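Local coordinates for SusD superfamily protein (Bacteroides vulgatus, PDB 3MYV), which probably binds polysaccharide at the bacterial outer membrane, at residues L196-L201 with V330-S335. Numbering follows the deposited sequence. Where two conformers were deposited one is given.
With EDO (1,2-ethanediol), chain E; EDO (1,2-ethanediol), chain I.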
loop_
_atom_site.group_PDB
_atom_site.type_symbol
_atom_site.label_atom_id
_atom_site.label_comp_id
_atom_site.label_asym_id
_atom_site.label_seq_id
_atom_site.Cartn_x
_atom_site.Cartn_y
_atom_site.Cartn_z
ATOM N N LEU A 196 -9.499 3.008 5.807
ATOM C CA LEU A 196 -10.055 4.327 6.166
ATOM C C LEU A 196 -9.186 5.044 7.206
ATOM O O LEU A 196 -9.000 6.262 7.127
ATOM C CB LEU A 196 -11.490 4.171 6.687
ATOM C CG LEU A 196 -12.254 5.457 7.034
ATOM C CD1 LEU A 196 -12.233 6.410 5.838
ATOM C CD2 LEU A 196 -13.682 5.197 7.505
ATOM N N ALA A 197 -8.673 4.302 8.208
ATOM C CA ALA A 197 -7.775 4.923 9.197
ATOM C C ALA A 197 -6.526 5.441 8.487
ATOM O O ALA A 197 -6.070 6.546 8.791
ATOM C CB ALA A 197 -7.403 3.963 10.308
ATOM N N ARG A 198 -5.978 4.652 7.555
ATOM C CA ARG A 198 -4.812 5.111 6.767
ATOM C C ARG A 198 -5.147 6.377 6.000
ATOM O O ARG A 198 -4.363 7.345 5.989
ATOM C CB ARG A 198 -4.326 4.001 5.821
ATOM C CG ARG A 198 -3.159 4.353 4.925
ATOM C CD ARG A 198 -3.116 3.445 3.719
ATOM N NE ARG A 198 -2.676 2.090 4.076
ATOM C CZ ARG A 198 -2.572 1.090 3.212
ATOM N NH1 ARG A 198 -2.902 1.270 1.933
ATOM N NH2 ARG A 198 -2.155 -0.100 3.624
ATOM N N ILE A 199 -6.303 6.374 5.324
ATOM C CA ILE A 199 -6.662 7.499 4.476
ATOM C C ILE A 199 -6.908 8.756 5.322
ATOM O O ILE A 199 -6.480 9.857 4.937
ATOM C CB ILE A 199 -7.835 7.132 3.502
ATOM C CG1 ILE A 199 -7.323 6.141 2.435
ATOM C CG2 ILE A 199 -8.423 8.383 2.795
ATOM C CD1 ILE A 199 -8.445 5.406 1.654
ATOM N N TYR A 200 -7.579 8.607 6.465
ATOM C CA TYR A 200 -7.722 9.746 7.397
ATOM C C TYR A 200 -6.342 10.336 7.722
ATOM O O TYR A 200 -6.139 11.551 7.670
ATOM C CB TYR A 200 -8.377 9.327 8.714
ATOM C CG TYR A 200 -9.877 9.134 8.732
ATOM C CD1 TYR A 200 -10.744 9.974 8.030
ATOM C CD2 TYR A 200 -10.436 8.095 9.490
ATOM C CE1 TYR A 200 -12.130 9.782 8.094
ATOM C CE2 TYR A 200 -11.771 7.901 9.546
ATOM C CZ TYR A 200 -12.626 8.739 8.850
ATOM O OH TYR A 200 -13.983 8.493 8.934
ATOM N N LEU A 201 -5.373 9.475 7.985
ATOM C CA LEU A 201 -4.006 9.907 8.339
ATOM C C LEU A 201 -3.329 10.649 7.199
ATOM O O LEU A 201 -2.760 11.742 7.394
ATOM C CB LEU A 201 -3.158 8.684 8.772
ATOM C CG LEU A 201 -1.754 8.950 9.328
ATOM C CD1 LEU A 201 -1.873 9.506 10.745
ATOM C CD2 LEU A 201 -0.839 7.682 9.307
ATOM N N VAL A 330 0.580 -8.850 1.193
ATOM C CA VAL A 330 -0.207 -8.169 2.220
ATOM C C VAL A 330 -0.493 -6.746 1.795
ATOM O O VAL A 330 0.420 -6.040 1.374
ATOM C CB VAL A 330 0.558 -8.069 3.541
ATOM C CG1 VAL A 330 -0.191 -7.139 4.524
ATOM C CG2 VAL A 330 0.745 -9.418 4.129
ATOM N N VAL A 331 -1.749 -6.309 1.942
ATOM C CA VAL A 331 -2.165 -4.949 1.632
ATOM C C VAL A 331 -2.558 -4.169 2.904
ATOM O O VAL A 331 -2.212 -3.004 3.045
ATOM C CB VAL A 331 -3.331 -4.988 0.622
ATOM C CG1 VAL A 331 -3.859 -3.566 0.274
ATOM C CG2 VAL A 331 -2.919 -5.702 -0.693
ATOM N N LEU A 332 -3.290 -4.819 3.808
ATOM C CA LEU A 332 -3.706 -4.239 5.081
ATOM C C LEU A 332 -3.540 -5.264 6.188
ATOM O O LEU A 332 -4.186 -6.320 6.176
ATOM C CB LEU A 332 -5.171 -3.790 4.989
ATOM C CG LEU A 332 -5.530 -2.713 3.972
ATOM C CD1 LEU A 332 -7.031 -2.845 3.557
ATOM C CD2 LEU A 332 -5.219 -1.326 4.546
ATOM N N ARG A 333 -2.668 -4.952 7.144
ATOM C CA ARG A 333 -2.486 -5.800 8.316
ATOM C C ARG A 333 -2.484 -5.016 9.613
ATOM O O ARG A 333 -2.284 -3.792 9.641
ATOM C CB ARG A 333 -1.238 -6.676 8.205
ATOM C CG ARG A 333 0.108 -5.952 8.291
ATOM C CD ARG A 333 1.241 -6.961 8.201
ATOM N NE ARG A 333 2.551 -6.285 8.133
ATOM C CZ ARG A 333 3.435 -6.252 9.123
ATOM N NH1 ARG A 333 3.171 -6.827 10.298
ATOM N NH2 ARG A 333 4.595 -5.631 8.949
ATOM N N LEU A 334 -2.731 -5.736 10.693
ATOM C CA LEU A 334 -2.899 -5.131 12.033
ATOM C C LEU A 334 -1.751 -4.226 12.516
ATOM O O LEU A 334 -2.003 -3.197 13.102
ATOM C CB LEU A 334 -3.198 -6.242 13.065
ATOM C CG LEU A 334 -3.610 -5.839 14.490
ATOM C CD1 LEU A 334 -4.838 -4.893 14.475
ATOM C CD2 LEU A 334 -3.876 -7.075 15.382
ATOM N N SER A 335 -0.494 -4.618 12.322
ATOM C CA SER A 335 0.630 -3.776 12.754
ATOM C C SER A 335 0.542 -2.351 12.184
ATOM O O SER A 335 0.857 -1.386 12.872
ATOM C CB SER A 335 1.973 -4.413 12.400
ATOM O OG SER A 335 2.225 -5.624 13.122
HETATM C C1 EDO E . 3.909 -7.079 0.368
HETATM O O1 EDO E . 3.148 -6.198 1.221
HETATM C C2 EDO E . 4.510 -8.210 1.184
HETATM O O2 EDO E . 3.492 -9.153 1.549
HETATM C C1 EDO I . 0.454 -0.953 -0.274
HETATM O O1 EDO I . 1.205 0.171 0.167
HETATM C C2 EDO I . -0.862 -1.064 0.503
HETATM O O2 EDO I . -1.911 -0.207 -0.062
#
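Arg198 reaches from helix 189-202 to the bulged strand 329-333 and joins the two by a buried side-chain to backbone hydrogen bond. The contact is small, 98 Å² over both sides, and lies near the centre of the chain. Arg198 NH2 donates to Val331 O at 3.0 Å. The carbonyl oxygen points almost straight at the donor, with a C=O...N angle of 164°, and it sits near the guanidinium plane. The hydrogen bond is not straight at the donor: the N-H...O angle is 136°. CG of Arg198 stands anti to the backbone N (chi1 178°), which sends the chain out from the helix toward the strand. Leu332 brings one methyl over a face of the guanidinium, with CD2 3.4 Å from Arg198 NH2, placed toward the rim of the group. Val331 and Leu332 both face Phe250 of strand 248-252 and form a classic beta bulge. At the guanidinium edge, NH1 donates to O2 of a 1,2-ethanediol at 2.7 Å, probably a molecule from the crystallisation liquor. NE forms a salt bridge with Glu336, on helix 334-348, which follows the strand. Arg198 therefore ties its own helix both to the bulge and to the start of helix 334-348. A leucine in its place would probably leave Val331 O without this donor and cost Glu336 this salt bridge. Bonds from NE and NH2 to the protein probably limit the rotation of the guanidinium. The buried positive charge is probably balanced at least in part by Glu336, while the Val331 carbonyl adds a neutral dipole.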